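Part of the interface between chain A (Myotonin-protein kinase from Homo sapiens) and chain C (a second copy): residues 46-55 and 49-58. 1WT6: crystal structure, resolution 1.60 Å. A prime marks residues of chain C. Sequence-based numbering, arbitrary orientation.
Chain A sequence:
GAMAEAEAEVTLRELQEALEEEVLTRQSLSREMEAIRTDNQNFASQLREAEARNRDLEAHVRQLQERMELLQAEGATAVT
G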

# COMPACT_ATOMS: atom_id res chain seq x y z
N GLN A 46 10.16 -5.01 -3.22
CA GLN A 46 10.09 -4.94 -4.68
C GLN A 46 10.55 -3.58 -5.24
O GLN A 46 11.26 -3.54 -6.30
CB GLN A 46 8.66 -5.13 -5.12
CG GLN A 46 8.32 -6.53 -5.46
CD GLN A 46 6.86 -6.55 -5.89
OE1 GLN A 46 6.53 -6.32 -7.08
NE2 GLN A 46 6.01 -6.70 -4.96
N LEU A 47 10.18 -2.48 -4.56
CA LEU A 47 10.56 -1.11 -4.97
C LEU A 47 12.06 -0.96 -4.84
O LEU A 47 12.69 -0.47 -5.77
CB LEU A 47 9.85 -0.01 -4.20
CG LEU A 47 10.26 1.39 -4.69
CD1 LEU A 47 10.00 1.56 -6.19
CD2 LEU A 47 9.39 2.34 -3.89
N ARG A 48 12.66 -1.56 -3.78
CA ARG A 48 14.12 -1.42 -3.60
C ARG A 48 14.83 -2.20 -4.73
O ARG A 48 15.80 -1.72 -5.30
CB ARG A 48 14.53 -2.01 -2.25
CG ARG A 48 14.13 -1.04 -1.10
CD ARG A 48 14.88 -1.38 0.23
NE ARG A 48 14.50 -2.72 0.69
CZ ARG A 48 13.44 -2.97 1.46
NH1 ARG A 48 12.64 -1.94 1.82
NH2 ARG A 48 13.20 -4.20 1.93
N GLU A 49 14.27 -3.37 -5.07
CA GLU A 49 14.83 -4.09 -6.21
C GLU A 49 14.80 -3.34 -7.50
O GLU A 49 15.75 -3.29 -8.28
CB GLU A 49 14.10 -5.40 -6.41
CG GLU A 49 15.04 -6.34 -7.24
CD GLU A 49 16.60 -6.09 -7.07
OE1 GLU A 49 17.17 -6.34 -5.97
OE2 GLU A 49 17.29 -5.64 -8.05
N ALA A 50 13.65 -2.71 -7.77
CA ALA A 50 13.54 -1.89 -8.96
C ALA A 50 14.48 -0.66 -8.99
O ALA A 50 15.09 -0.37 -10.03
CB ALA A 50 12.16 -1.43 -9.02
N GLU A 51 14.64 0.00 -7.84
CA GLU A 51 15.51 1.07 -7.72
C GLU A 51 16.93 0.60 -8.04
O GLU A 51 17.72 1.25 -8.72
CB GLU A 51 15.43 1.76 -6.36
CG GLU A 51 14.06 2.53 -6.15
CD GLU A 51 13.85 2.96 -4.67
OE1 GLU A 51 14.48 2.35 -3.72
OE2 GLU A 51 13.04 3.89 -4.42
N ALA A 52 17.35 -0.55 -7.50
CA ALA A 52 18.61 -0.97 -7.86
C ALA A 52 18.84 -1.38 -9.34
O ALA A 52 19.89 -1.17 -9.89
CB ALA A 52 18.98 -2.18 -6.96
N ARG A 53 17.89 -2.09 -9.93
CA ARG A 53 18.04 -2.44 -11.33
C ARG A 53 18.12 -1.12 -12.18
O ARG A 53 18.87 -1.06 -13.17
CB ARG A 53 16.84 -3.26 -11.73
CG ARG A 53 16.86 -4.64 -11.18
CD ARG A 53 16.25 -5.63 -12.17
NE ARG A 53 16.63 -7.00 -11.79
CZ ARG A 53 17.44 -7.79 -12.49
NH1 ARG A 53 17.97 -7.37 -13.64
NH2 ARG A 53 17.72 -9.01 -12.05
N ASN A 54 17.39 -0.08 -11.82
CA ASN A 54 17.49 1.15 -12.57
C ASN A 54 18.84 1.82 -12.37
O ASN A 54 19.43 2.30 -13.34
CB ASN A 54 16.44 2.11 -12.12
CG ASN A 54 16.56 3.44 -12.84
OD1 ASN A 54 17.14 4.39 -12.32
ND2 ASN A 54 16.22 3.43 -14.08
N ARG A 55 19.35 1.82 -11.11
CA ARG A 55 20.67 2.41 -10.83
C ARG A 55 21.77 1.67 -11.67
O ARG A 55 22.70 2.26 -12.19
CB ARG A 55 20.97 2.29 -9.30
CG ARG A 55 22.25 2.92 -8.85
CD ARG A 55 22.20 3.10 -7.30
NE ARG A 55 23.37 3.88 -6.94
CZ ARG A 55 24.58 3.38 -6.65
NH1 ARG A 55 24.78 2.07 -6.57
NH2 ARG A 55 25.58 4.20 -6.37
N GLU C 49 8.74 8.49 -8.17
CA GLU C 49 10.14 8.87 -8.43
C GLU C 49 10.89 7.84 -9.28
O GLU C 49 11.65 8.18 -10.20
CB GLU C 49 10.88 9.21 -7.19
CG GLU C 49 12.14 10.13 -7.55
CD GLU C 49 12.06 11.05 -8.91
OE1 GLU C 49 11.21 12.05 -9.06
OE2 GLU C 49 12.92 10.81 -9.85
N ALA C 50 10.73 6.55 -8.94
CA ALA C 50 11.27 5.51 -9.79
C ALA C 50 10.78 5.46 -11.22
O ALA C 50 11.60 5.29 -12.16
CB ALA C 50 11.15 4.10 -9.14
N GLU C 51 9.48 5.73 -11.43
CA GLU C 51 8.90 5.81 -12.76
C GLU C 51 9.59 6.98 -13.49
O GLU C 51 9.95 6.88 -14.66
CB GLU C 51 7.38 5.99 -12.64
CG GLU C 51 6.72 4.66 -12.19
CD GLU C 51 5.25 4.79 -11.75
OE1 GLU C 51 4.81 5.84 -11.21
OE2 GLU C 51 4.52 3.77 -11.86
N ALA C 52 9.78 8.08 -12.78
CA ALA C 52 10.34 9.29 -13.43
C ALA C 52 11.78 9.02 -13.86
O ALA C 52 12.24 9.38 -14.92
CB ALA C 52 10.33 10.44 -12.47
N ARG C 53 12.53 8.31 -13.00
CA ARG C 53 13.93 8.06 -13.35
C ARG C 53 14.03 7.13 -14.57
O ARG C 53 14.87 7.33 -15.46
CB ARG C 53 14.57 7.27 -12.22
CG ARG C 53 14.83 8.15 -11.05
CD ARG C 53 15.82 7.49 -10.11
NE ARG C 53 17.19 7.81 -10.54
CZ ARG C 53 18.15 8.10 -9.66
NH1 ARG C 53 17.87 8.05 -8.36
NH2 ARG C 53 19.38 8.42 -10.08
N ASN C 54 13.15 6.11 -14.62
CA ASN C 54 13.15 5.24 -15.78
C ASN C 54 12.77 6.06 -17.06
O ASN C 54 13.40 5.91 -18.10
CB ASN C 54 12.10 4.14 -15.62
CG ASN C 54 11.95 3.32 -16.93
OD1 ASN C 54 11.01 3.54 -17.73
ND2 ASN C 54 12.94 2.47 -17.22
N ARG C 55 11.81 6.99 -16.99
CA ARG C 55 11.44 7.81 -18.17
C ARG C 55 12.62 8.69 -18.62
O ARG C 55 12.86 8.85 -19.81
CB ARG C 55 10.26 8.68 -17.81
CG ARG C 55 9.58 9.36 -19.00
CD ARG C 55 8.22 9.87 -18.61
NE ARG C 55 7.70 10.49 -19.84
CZ ARG C 55 7.73 11.80 -20.13
NH1 ARG C 55 8.22 12.70 -19.27
NH2 ARG C 55 7.22 12.21 -21.30
N ASP C 56 13.35 9.23 -17.68
CA ASP C 56 14.55 10.00 -17.99
C ASP C 56 15.63 9.12 -18.69
O ASP C 56 16.26 9.51 -19.70
CB ASP C 56 15.10 10.61 -16.76
CG ASP C 56 16.05 11.72 -17.08
OD1 ASP C 56 15.63 12.68 -17.78
OD2 ASP C 56 17.22 11.62 -16.66
N LEU C 57 15.90 7.94 -18.12
CA LEU C 57 16.83 6.99 -18.72
C LEU C 57 16.38 6.59 -20.16
O LEU C 57 17.19 6.56 -21.08
CB LEU C 57 16.95 5.77 -17.78
CG LEU C 57 18.18 4.92 -18.16
CD1 LEU C 57 19.52 5.71 -18.11
CD2 LEU C 57 18.26 3.80 -17.08
N GLU C 58 15.08 6.39 -20.38
CA GLU C 58 14.60 6.04 -21.72
C GLU C 58 14.99 7.14 -22.73
O GLU C 58 15.43 6.89 -23.86
CB GLU C 58 13.10 5.86 -21.71
CG GLU C 58 12.64 4.57 -21.04
CD GLU C 58 11.12 4.48 -20.94
OE1 GLU C 58 10.38 5.50 -21.09
OE2 GLU C 58 10.63 3.37 -20.66

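Both stretches are helical from end to end, and each helix begins before and continues beyond the residues considered here. The backbone torsions cluster tightly, with phi between -58° and -69° and psi between -36° and -48°, and the amide-to-carbonyl pattern is the regular i to i-4 ladder. In chain A, for instance, Glu51 N donates to Leu47 O at 2.9 Å and Asn54 N to Ala50 O at 2.9 Å; in chain C, Leu57′ N donates to Arg53′ O at 2.9 Å. Because these bonds run within each helix, the main-chain groups they use are already satisfied; across the interface, each listed contact involves at least one side chain, and one of them reaches a backbone atom, Asn54′ CA.

The two helices run in nearly the same direction: their N-to-C axes make an angle of 20° and come within 10.5 Å of each other. The register is read from the nearest CA atoms. Glu51 CA lies 6.5 Å from Ala50′ CA, and Asn54 CA lies 6.8 Å from Asn54′ CA, so like-numbered positions sit at about the same level. Such alignment is typical of a parallel coiled coil. The contact buries 236 Å² in total, both sides summed, and no hydrogen bond crosses between the stretches.

At the N-terminal end of the contact, Leu47 and Ala50′ form an apolar pair. The CA-to-CB bond of Leu47 points sideways, but with chi1 t (-179°) and chi2 p (57°) the end of the side chain comes nearer to chain C, placing Leu47 CD1 4.1 Å from Ala50′ CB. The alanine methyl points toward chain A. Glu51 approaches the same methyl with the aliphatic part of its side chain, Glu51 CG lying 4.5 Å from Ala50′ CB. Its carboxylate stays farther off, so this is a contact of carbon with carbon rather than of charge.

Asn54 dominates the chain A side, with 91 Å² covered by the other helix. Its chi1 is t (177°) and its CA-to-CB bond points toward chain C, which carries the terminal amide in among Arg53′, Asn54′ and Leu57′. The orientation of that amide is uncertain, since its oxygen and nitrogen are probably exchanged in the model, so the contacts show proximity rather than donor or acceptor roles. As modelled, Asn54 ND2 is 3.6 Å from Leu57′ CD2 and 3.9 Å from Asn54′ CA, while Asn54 OD1 is 3.9 Å from Arg53′ NE and meets the guanidinium obliquely. Arg53′ NE is hydrogen-bonded elsewhere in the structure.

The equivalent asparagine plays a lesser part here. Asn54′ has nearly the same chi1 (172°). Its CA-to-CB bond points sideways relative to chain A, and 12 Å² of the residue is covered. Leu57′, one helical turn after Arg53′, points toward chain A and offers an apolar surface to the Asn54 amide. The patch thus combines a small hydrocarbon contact with a polar side chain buried by close packing.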